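Long-range contacts in hypothetical protein PH0730 (Pyrococcus horikoshii, PDB 2P8T), which is of unknown function, though its family is tentatively associated with ATP binding and aminoacyl-tRNA ligase activity, and it carries a predicted helix-turn-helix-type N-terminal domain: residues A99-P105 against G161-I166; A22-L26 against I36-L40; I88-D93 against Y148-K154. All coordinates share one frame. Residues are numbered along the deposited sequence.

Interaction 1. Residues A99-P105 against G161-I166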
loop_
_atom_site.group_PDB
_atom_site.type_symbol
_atom_site.label_atom_id
_atom_site.label_comp_id
_atom_site.label_asym_id
_atom_site.label_seq_id
_atom_site.Cartn_x
_atom_site.Cartn_y
_atom_site.Cartn_z
ATOM N N ALA A 99 4.400 5.765 -1.628
ATOM C CA ALA A 99 4.367 6.186 -0.247
ATOM C C ALA A 99 2.984 5.873 0.312
ATOM O O ALA A 99 1.962 6.119 -0.361
ATOM C CB ALA A 99 4.676 7.694 -0.116
ATOM N N ILE A 100 2.976 5.280 1.503
ATOM C CA ILE A 100 1.751 5.029 2.261
ATOM C C ILE A 100 1.943 5.496 3.709
ATOM O O ILE A 100 2.886 5.088 4.396
ATOM C CB ILE A 100 1.334 3.520 2.242
ATOM C CG1 ILE A 100 1.256 2.981 0.806
ATOM C CG2 ILE A 100 0.021 3.315 3.017
ATOM C CD1 ILE A 100 0.926 1.463 0.703
ATOM N N VAL A 101 1.033 6.343 4.175
ATOM C CA VAL A 101 1.020 6.785 5.565
ATOM C C VAL A 101 0.266 5.726 6.350
ATOM O O VAL A 101 -0.838 5.305 5.945
ATOM C CB VAL A 101 0.294 8.141 5.742
ATOM C CG1 VAL A 101 0.237 8.572 7.224
ATOM C CG2 VAL A 101 0.924 9.212 4.881
ATOM N N VAL A 102 0.859 5.293 7.456
ATOM C CA VAL A 102 0.193 4.378 8.392
ATOM C C VAL A 102 -0.224 5.174 9.635
ATOM O O VAL A 102 0.613 5.741 10.341
ATOM C CB VAL A 102 1.108 3.210 8.814
ATOM C CG1 VAL A 102 0.365 2.268 9.746
ATOM C CG2 VAL A 102 1.616 2.458 7.585
ATOM N N LYS A 103 -1.531 5.203 9.883
ATOM C CA LYS A 103 -2.109 6.019 10.929
ATOM C C LYS A 103 -2.048 5.292 12.243
ATOM O O LYS A 103 -2.270 4.088 12.291
ATOM C CB LYS A 103 -3.549 6.407 10.556
ATOM C CG LYS A 103 -3.573 7.383 9.389
ATOM C CD LYS A 103 -4.758 7.197 8.456
ATOM C CE LYS A 103 -4.760 8.299 7.408
ATOM N NZ LYS A 103 -5.851 8.186 6.396
ATOM N N ASN A 104 -1.742 6.037 13.304
ATOM C CA ASN A 104 -1.500 5.489 14.651
ATOM C C ASN A 104 -0.791 4.127 14.647
ATOM O O ASN A 104 -1.372 3.131 15.091
ATOM C CB ASN A 104 -2.801 5.459 15.497
ATOM C CG ASN A 104 -2.559 4.976 16.949
ATOM O OD1 ASN A 104 -1.617 5.417 17.617
ATOM N ND2 ASN A 104 -3.402 4.057 17.419
ATOM N N PRO A 105 0.471 4.078 14.146
ATOM C CA PRO A 105 1.202 2.821 14.019
ATOM C C PRO A 105 1.643 2.279 15.371
ATOM O O PRO A 105 1.691 3.033 16.348
ATOM C CB PRO A 105 2.438 3.219 13.201
ATOM C CG PRO A 105 2.656 4.660 13.574
ATOM C CD PRO A 105 1.282 5.222 13.679
ATOM N N GLY A 161 3.144 11.392 14.751
ATOM C CA GLY A 161 3.104 10.037 15.246
ATOM C C GLY A 161 2.824 9.006 14.174
ATOM O O GLY A 161 3.062 7.818 14.387
ATOM N N ASP A 162 2.298 9.446 13.036
ATOM C CA ASP A 162 2.036 8.534 11.945
ATOM C C ASP A 162 3.383 7.986 11.438
ATOM O O ASP A 162 4.445 8.576 11.682
ATOM C CB ASP A 162 1.286 9.222 10.794
ATOM C CG ASP A 162 -0.185 9.488 11.093
ATOM O OD1 ASP A 162 -0.738 8.969 12.102
ATOM O OD2 ASP A 162 -0.800 10.202 10.269
ATOM N N ALA A 163 3.327 6.855 10.755
ATOM C CA ALA A 163 4.492 6.308 10.054
ATOM C C ALA A 163 4.326 6.574 8.573
ATOM O O ALA A 163 3.205 6.710 8.077
ATOM C CB ALA A 163 4.648 4.807 10.325
ATOM N N VAL A 164 5.437 6.687 7.861
ATOM C CA VAL A 164 5.364 6.921 6.429
ATOM C C VAL A 164 6.248 5.891 5.746
ATOM O O VAL A 164 7.476 5.915 5.915
ATOM C CB VAL A 164 5.785 8.370 6.019
ATOM C CG1 VAL A 164 5.572 8.538 4.504
ATOM C CG2 VAL A 164 4.961 9.425 6.765
ATOM N N ILE A 165 5.629 4.988 5.001
ATOM C CA ILE A 165 6.359 3.934 4.281
ATOM C C ILE A 165 6.667 4.472 2.929
ATOM O O ILE A 165 5.757 4.939 2.245
ATOM C CB ILE A 165 5.480 2.684 4.066
ATOM C CG1 ILE A 165 5.071 2.085 5.404
ATOM C CG2 ILE A 165 6.170 1.631 3.179
ATOM C CD1 ILE A 165 3.792 1.219 5.279
ATOM N N ILE A 166 7.933 4.402 2.519
ATOM C CA ILE A 166 8.281 4.740 1.128
ATOM C C ILE A 166 9.116 3.619 0.541
ATOM O O ILE A 166 10.215 3.366 1.015
ATOM C CB ILE A 166 9.081 6.060 1.016
ATOM C CG1 ILE A 166 8.313 7.198 1.694
ATOM C CG2 ILE A 166 9.373 6.410 -0.482
ATOM C CD1 ILE A 166 9.097 8.461 1.914
#
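A99, within strand 95-102 and first in this segment, forms a non-hydrogen-bonded antiparallel pair with I166, its small CB 4.1 Å from I166 CG1. I100 pairs with I165 through two hydrogen bonds, I100 N to I165 O (2.9 Å) and I165 N to I100 O (2.8 Å). V101 faces V164, beta-branched residues that suit extended backbone. V102 and A163 form the next hydrogen-bonded pair, joined likewise (V102 N to A163 O 2.8 Å, A163 N to V102 O 3.0 Å), and V102 CG2 reaches I165 CD1 at 3.4 Å. K103 sends NZ to L81 O and D157. N104 N gives D162 OD1 a weak hydrogen bond (3.3 Å), while D162 OD2 accepts from E159 N. P105, which needs no amide partner, lays its CG 3.8 Å from A163 CB. Two inner strands of the antiparallel sheet pair within the DUF4443 family region: I100, V102 and I165 meet helix 172-187, while A99 and I166 pack on I155. Strands 88-92 and 124-131 flank the pair on either side.

Interaction 2. Residues A22-L26 against I36-L40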
loop_
_atom_site.group_PDB
_atom_site.type_symbol
_atom_site.label_atom_id
_atom_site.label_comp_id
_atom_site.label_asym_id
_atom_site.label_seq_id
_atom_site.Cartn_x
_atom_site.Cartn_y
_atom_site.Cartn_z
ATOM N N ALA A 22 -4.111 -4.593 -2.469
ATOM C CA ALA A 22 -3.810 -3.809 -3.661
ATOM C C ALA A 22 -5.019 -3.591 -4.563
ATOM O O ALA A 22 -5.250 -2.470 -5.027
ATOM C CB ALA A 22 -2.647 -4.423 -4.456
ATOM N N VAL A 23 -5.782 -4.654 -4.821
ATOM C CA VAL A 23 -6.958 -4.537 -5.691
ATOM C C VAL A 23 -7.963 -3.536 -5.107
ATOM O O VAL A 23 -8.493 -2.695 -5.820
ATOM C CB VAL A 23 -7.633 -5.929 -5.944
ATOM C CG1 VAL A 23 -9.053 -5.763 -6.468
ATOM C CG2 VAL A 23 -6.779 -6.764 -6.882
ATOM N N ILE A 24 -8.191 -3.618 -3.804
ATOM C CA ILE A 24 -9.116 -2.725 -3.120
ATOM C C ILE A 24 -8.627 -1.275 -3.164
ATOM O O ILE A 24 -9.431 -0.368 -3.392
ATOM C CB ILE A 24 -9.395 -3.189 -1.669
ATOM C CG1 ILE A 24 -9.938 -4.639 -1.682
ATOM C CG2 ILE A 24 -10.375 -2.248 -0.950
ATOM C CD1 ILE A 24 -10.321 -5.169 -0.320
ATOM N N PHE A 25 -7.333 -1.065 -2.950
ATOM C CA PHE A 25 -6.749 0.263 -3.210
ATOM C C PHE A 25 -6.964 0.723 -4.659
ATOM O O PHE A 25 -7.318 1.881 -4.908
ATOM C CB PHE A 25 -5.265 0.319 -2.846
ATOM C CG PHE A 25 -5.009 0.472 -1.375
ATOM C CD1 PHE A 25 -5.495 1.586 -0.679
ATOM C CD2 PHE A 25 -4.286 -0.482 -0.683
ATOM C CE1 PHE A 25 -5.262 1.741 0.679
ATOM C CE2 PHE A 25 -4.038 -0.340 0.672
ATOM C CZ PHE A 25 -4.531 0.776 1.364
ATOM N N LEU A 26 -6.750 -0.180 -5.615
ATOM C CA LEU A 26 -6.827 0.187 -7.037
ATOM C C LEU A 26 -8.231 0.542 -7.488
ATOM O O LEU A 26 -8.415 1.458 -8.294
ATOM C CB LEU A 26 -6.253 -0.921 -7.931
ATOM C CG LEU A 26 -4.732 -1.080 -7.960
ATOM C CD1 LEU A 26 -4.332 -2.358 -8.710
ATOM C CD2 LEU A 26 -4.038 0.141 -8.558
ATOM N N ILE A 36 -5.988 -4.340 -14.181
ATOM C CA ILE A 36 -5.608 -4.879 -12.880
ATOM C C ILE A 36 -4.351 -5.752 -13.014
ATOM O O ILE A 36 -3.395 -5.593 -12.249
ATOM C CB ILE A 36 -6.784 -5.671 -12.222
ATOM C CG1 ILE A 36 -8.028 -4.784 -12.034
ATOM C CG2 ILE A 36 -6.357 -6.308 -10.911
ATOM C CD1 ILE A 36 -7.961 -3.791 -10.868
ATOM N N SER A 37 -4.356 -6.656 -13.998
ATOM C CA SER A 37 -3.222 -7.549 -14.272
ATOM C C SER A 37 -1.899 -6.810 -14.469
ATOM O O SER A 37 -0.863 -7.246 -13.964
ATOM C CB SER A 37 -3.496 -8.409 -15.510
ATOM O OG SER A 37 -4.479 -9.390 -15.246
ATOM N N GLU A 38 -1.949 -5.701 -15.208
ATOM C CA GLU A 38 -0.756 -4.910 -15.512
ATOM C C GLU A 38 -0.226 -4.180 -14.272
ATOM O O GLU A 38 0.981 -4.151 -14.028
ATOM C CB GLU A 38 -1.020 -3.920 -16.666
ATOM C CG GLU A 38 -1.910 -2.728 -16.299
ATOM C CD GLU A 38 -1.865 -1.572 -17.298
ATOM O OE1 GLU A 38 -1.844 -1.828 -18.528
ATOM O OE2 GLU A 38 -1.884 -0.402 -16.845
ATOM N N ARG A 39 -1.142 -3.620 -13.488
ATOM C CA ARG A 39 -0.789 -2.796 -12.330
ATOM C C ARG A 39 -0.365 -3.611 -11.107
ATOM O O ARG A 39 0.376 -3.114 -10.251
ATOM C CB ARG A 39 -1.937 -1.842 -11.986
ATOM C CG ARG A 39 -2.223 -0.825 -13.086
ATOM C CD ARG A 39 -2.896 0.434 -12.571
ATOM N NE ARG A 39 -2.226 0.995 -11.395
ATOM C CZ ARG A 39 -2.110 2.296 -11.135
ATOM N NH1 ARG A 39 -2.596 3.199 -11.983
ATOM N NH2 ARG A 39 -1.489 2.694 -10.033
ATOM N N LEU A 40 -0.833 -4.854 -11.023
ATOM C CA LEU A 40 -0.441 -5.763 -9.943
ATOM C C LEU A 40 0.778 -6.595 -10.317
ATOM O O LEU A 40 1.497 -7.074 -9.439
ATOM C CB LEU A 40 -1.576 -6.725 -9.594
ATOM C CG LEU A 40 -2.951 -6.305 -9.076
ATOM C CD1 LEU A 40 -3.822 -7.552 -9.000
ATOM C CD2 LEU A 40 -2.858 -5.640 -7.720
#
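I36 begins the helix 33-40 side of this contact. Its CA-to-CB bond points sideways, but the branched side chain bends back so that CG2 lies 4.1 Å from V23 CG2 and CD1 4.4 Å from L26 CB. A turn later comes R39, directed toward helix 17-26; the aliphatic L26 CD2 sits 3.5 Å from R39 NE, obliquely to the guanidinium. An arginine suits this exposed margin because its long chain can lie beside a leucine while the charged end stays near solvent. L40 completes the apolar surface. Its CD2 touches A22 CB at 3.5 Å and L26 CD1 at 3.7 Å, and its CD1 meets V23 CG2 at 3.7 Å, so one leucine reaches three residues of the other helix. Small A22 leaves room for that reach, while L26 fills the wider space between the segments, whose axes approach no closer than 11.0 Å and run at 117° to each other. Such steeply inclined, side-chain-bridged helices are consistent with the helix-turn-helix-type N-terminal domain predicted here. V23 also packs on L50 and L54 of helix 44-56, I24 faces helix 71-81, and A22 and F25 touch I180 of helix 172-187.

Interaction 3. Residues I88-D93 against Y148-K154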
loop_
_atom_site.group_PDB
_atom_site.type_symbol
_atom_site.label_atom_id
_atom_site.label_comp_id
_atom_site.label_asym_id
_atom_site.label_seq_id
_atom_site.Cartn_x
_atom_site.Cartn_y
_atom_site.Cartn_z
ATOM N N ILE A 88 0.463 6.718 -2.924
ATOM C CA ILE A 88 0.795 7.725 -3.930
ATOM C C ILE A 88 2.115 7.415 -4.621
ATOM O O ILE A 88 3.059 6.963 -3.991
ATOM C CB ILE A 88 0.741 9.168 -3.347
ATOM C CG1 ILE A 88 0.926 10.237 -4.436
ATOM C CG2 ILE A 88 1.726 9.344 -2.227
ATOM C CD1 ILE A 88 -0.211 10.333 -5.399
ATOM N N GLY A 89 2.143 7.628 -5.929
ATOM C CA GLY A 89 3.333 7.351 -6.723
ATOM C C GLY A 89 4.368 8.429 -6.511
ATOM O O GLY A 89 4.066 9.617 -6.593
ATOM N N VAL A 90 5.602 8.008 -6.260
ATOM C CA VAL A 90 6.730 8.914 -6.135
ATOM C C VAL A 90 7.886 8.373 -6.990
ATOM O O VAL A 90 7.759 7.337 -7.649
ATOM C CB VAL A 90 7.186 9.103 -4.643
ATOM C CG1 VAL A 90 6.087 9.739 -3.794
ATOM C CG2 VAL A 90 7.634 7.765 -4.020
ATOM N N SER A 91 9.007 9.077 -6.978
ATOM C CA SER A 91 10.212 8.601 -7.651
ATOM C C SER A 91 11.404 8.755 -6.702
ATOM O O SER A 91 11.590 9.809 -6.090
ATOM C CB SER A 91 10.416 9.375 -8.958
ATOM O OG SER A 91 11.773 9.354 -9.356
ATOM N N VAL A 92 12.194 7.691 -6.547
ATOM C CA VAL A 92 13.334 7.735 -5.636
ATOM C C VAL A 92 14.569 7.374 -6.451
ATOM O O VAL A 92 14.644 6.275 -6.995
ATOM C CB VAL A 92 13.176 6.755 -4.425
ATOM C CG1 VAL A 92 14.397 6.823 -3.500
ATOM C CG2 VAL A 92 11.912 7.065 -3.636
ATOM N N ASP A 93 15.501 8.321 -6.578
ATOM C CA ASP A 93 16.746 8.080 -7.307
ATOM C C ASP A 93 16.448 7.466 -8.686
ATOM O O ASP A 93 17.139 6.546 -9.124
ATOM C CB ASP A 93 17.681 7.165 -6.486
ATOM C CG ASP A 93 18.361 7.893 -5.314
ATOM O OD1 ASP A 93 18.902 8.999 -5.536
ATOM O OD2 ASP A 93 18.368 7.353 -4.172
ATOM N N TYR A 148 15.114 14.123 -0.041
ATOM C CA TYR A 148 14.158 13.849 -1.127
ATOM C C TYR A 148 13.002 14.863 -1.195
ATOM O O TYR A 148 11.849 14.543 -0.878
ATOM C CB TYR A 148 13.586 12.422 -1.035
ATOM C CG TYR A 148 14.670 11.374 -1.092
ATOM C CD1 TYR A 148 15.214 10.959 -2.315
ATOM C CD2 TYR A 148 15.164 10.826 0.067
ATOM C CE1 TYR A 148 16.236 9.997 -2.361
ATOM C CE2 TYR A 148 16.181 9.871 0.033
ATOM C CZ TYR A 148 16.693 9.459 -1.181
ATOM O OH TYR A 148 17.709 8.527 -1.161
ATOM N N PRO A 149 13.313 16.087 -1.658
ATOM C CA PRO A 149 12.320 17.165 -1.621
ATOM C C PRO A 149 11.076 16.939 -2.490
ATOM O O PRO A 149 9.974 17.291 -2.074
ATOM C CB PRO A 149 13.116 18.397 -2.101
ATOM C CG PRO A 149 14.268 17.836 -2.885
ATOM C CD PRO A 149 14.593 16.499 -2.271
ATOM N N GLU A 150 11.239 16.373 -3.679
ATOM C CA GLU A 150 10.101 16.103 -4.546
ATOM C C GLU A 150 9.200 14.984 -4.000
ATOM O O GLU A 150 7.966 15.042 -4.129
ATOM C CB GLU A 150 10.546 15.835 -5.985
ATOM C CG GLU A 150 11.129 17.072 -6.699
ATOM C CD GLU A 150 10.230 18.322 -6.614
ATOM O OE1 GLU A 150 9.017 18.234 -6.885
ATOM O OE2 GLU A 150 10.751 19.407 -6.279
ATOM N N VAL A 151 9.814 13.985 -3.368
ATOM C CA VAL A 151 9.058 12.905 -2.732
ATOM C C VAL A 151 8.216 13.432 -1.576
ATOM O O VAL A 151 7.013 13.187 -1.524
ATOM C CB VAL A 151 10.010 11.767 -2.222
ATOM C CG1 VAL A 151 9.229 10.713 -1.445
ATOM C CG2 VAL A 151 10.750 11.130 -3.406
ATOM N N ALA A 152 8.861 14.141 -0.652
ATOM C CA ALA A 152 8.210 14.703 0.529
ATOM C C ALA A 152 7.011 15.577 0.150
ATOM O O ALA A 152 5.942 15.506 0.783
ATOM C CB ALA A 152 9.211 15.483 1.374
ATOM N N LYS A 153 7.178 16.359 -0.911
ATOM C CA LYS A 153 6.126 17.297 -1.325
ATOM C C LYS A 153 4.836 16.617 -1.793
ATOM O O LYS A 153 3.755 17.204 -1.700
ATOM C CB LYS A 153 6.660 18.291 -2.373
ATOM C CG LYS A 153 7.381 19.477 -1.738
ATOM C CD LYS A 153 7.924 20.451 -2.774
ATOM C CE LYS A 153 7.008 21.666 -2.975
ATOM N NZ LYS A 153 7.216 22.711 -1.914
ATOM N N LYS A 154 4.956 15.383 -2.282
ATOM C CA LYS A 154 3.823 14.605 -2.778
ATOM C C LYS A 154 3.040 13.890 -1.683
ATOM O O LYS A 154 1.896 13.481 -1.897
ATOM C CB LYS A 154 4.299 13.577 -3.812
ATOM C CG LYS A 154 4.674 14.187 -5.156
ATOM C CD LYS A 154 4.615 13.155 -6.300
ATOM C CE LYS A 154 3.179 12.718 -6.605
ATOM N NZ LYS A 154 3.065 11.876 -7.840
#
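V151 packs against the middle of strand 88-92, its two methyls spread along the strand: CG1 is 4.0 Å from V90 CG1, and CG2 is 4.2 Å from V92 CG2 and only 3.1 Å from S91 O. A compact, beta-branched valine suits this close approach, in which the CA atoms of V90 and V151 come within 5.7 Å. The helix and strand axes run nearly antiparallel, at 169° and 7.9 Å apart, so successive residues of one segment meet residues of the other in reverse order. At the helix's start Y148, in the N-cap position, places its ring beside V92, with CE1 3.8 Å from V92 CG1. The ring thus adds apolar contact, and its hydroxyl gives a polar end: Y148 OH donates a long hydrogen bond to D93 OD2 (3.3 Å), just beyond the strand. At the I88 end of the contact, K154 bends its chain along I88, with CE 4.0 Å from I88 CG1, and NZ donates to G89 O at 2.8 Å. Lysine suits this exposed margin, its methylenes meeting isoleucine and its ammonium finding a backbone carbonyl. Helix 149-154 thereby packs on the face of the five-stranded antiparallel sheet that carries V90, V92 and I166 of strand 163-168, with strand 95-102 beside edge strand 88-92 in the sheet; V92 and V151 both touch I166.

In the fold
Interactions 1 and 3 belong to one antiparallel sheet, whereas interaction 2 lies across the chain's centre from interaction 1, about 21 Å away between centres. Interaction 1 is buried and rests chiefly on backbone hydrogen bonds between inner strands. Interaction 2 is also mostly buried but is held by side-chain packing between helices. Interaction 3 lies nearer the surface, at an edge strand, and combines a small apolar centre with polar ends. The two sheet contacts touch directly: A99 N lies 3.0 Å from I88 O, and I166 CD1 packs 4.0 Å from V151 CG1. Helix 172-187 links the regions, contacting both I100 and A22.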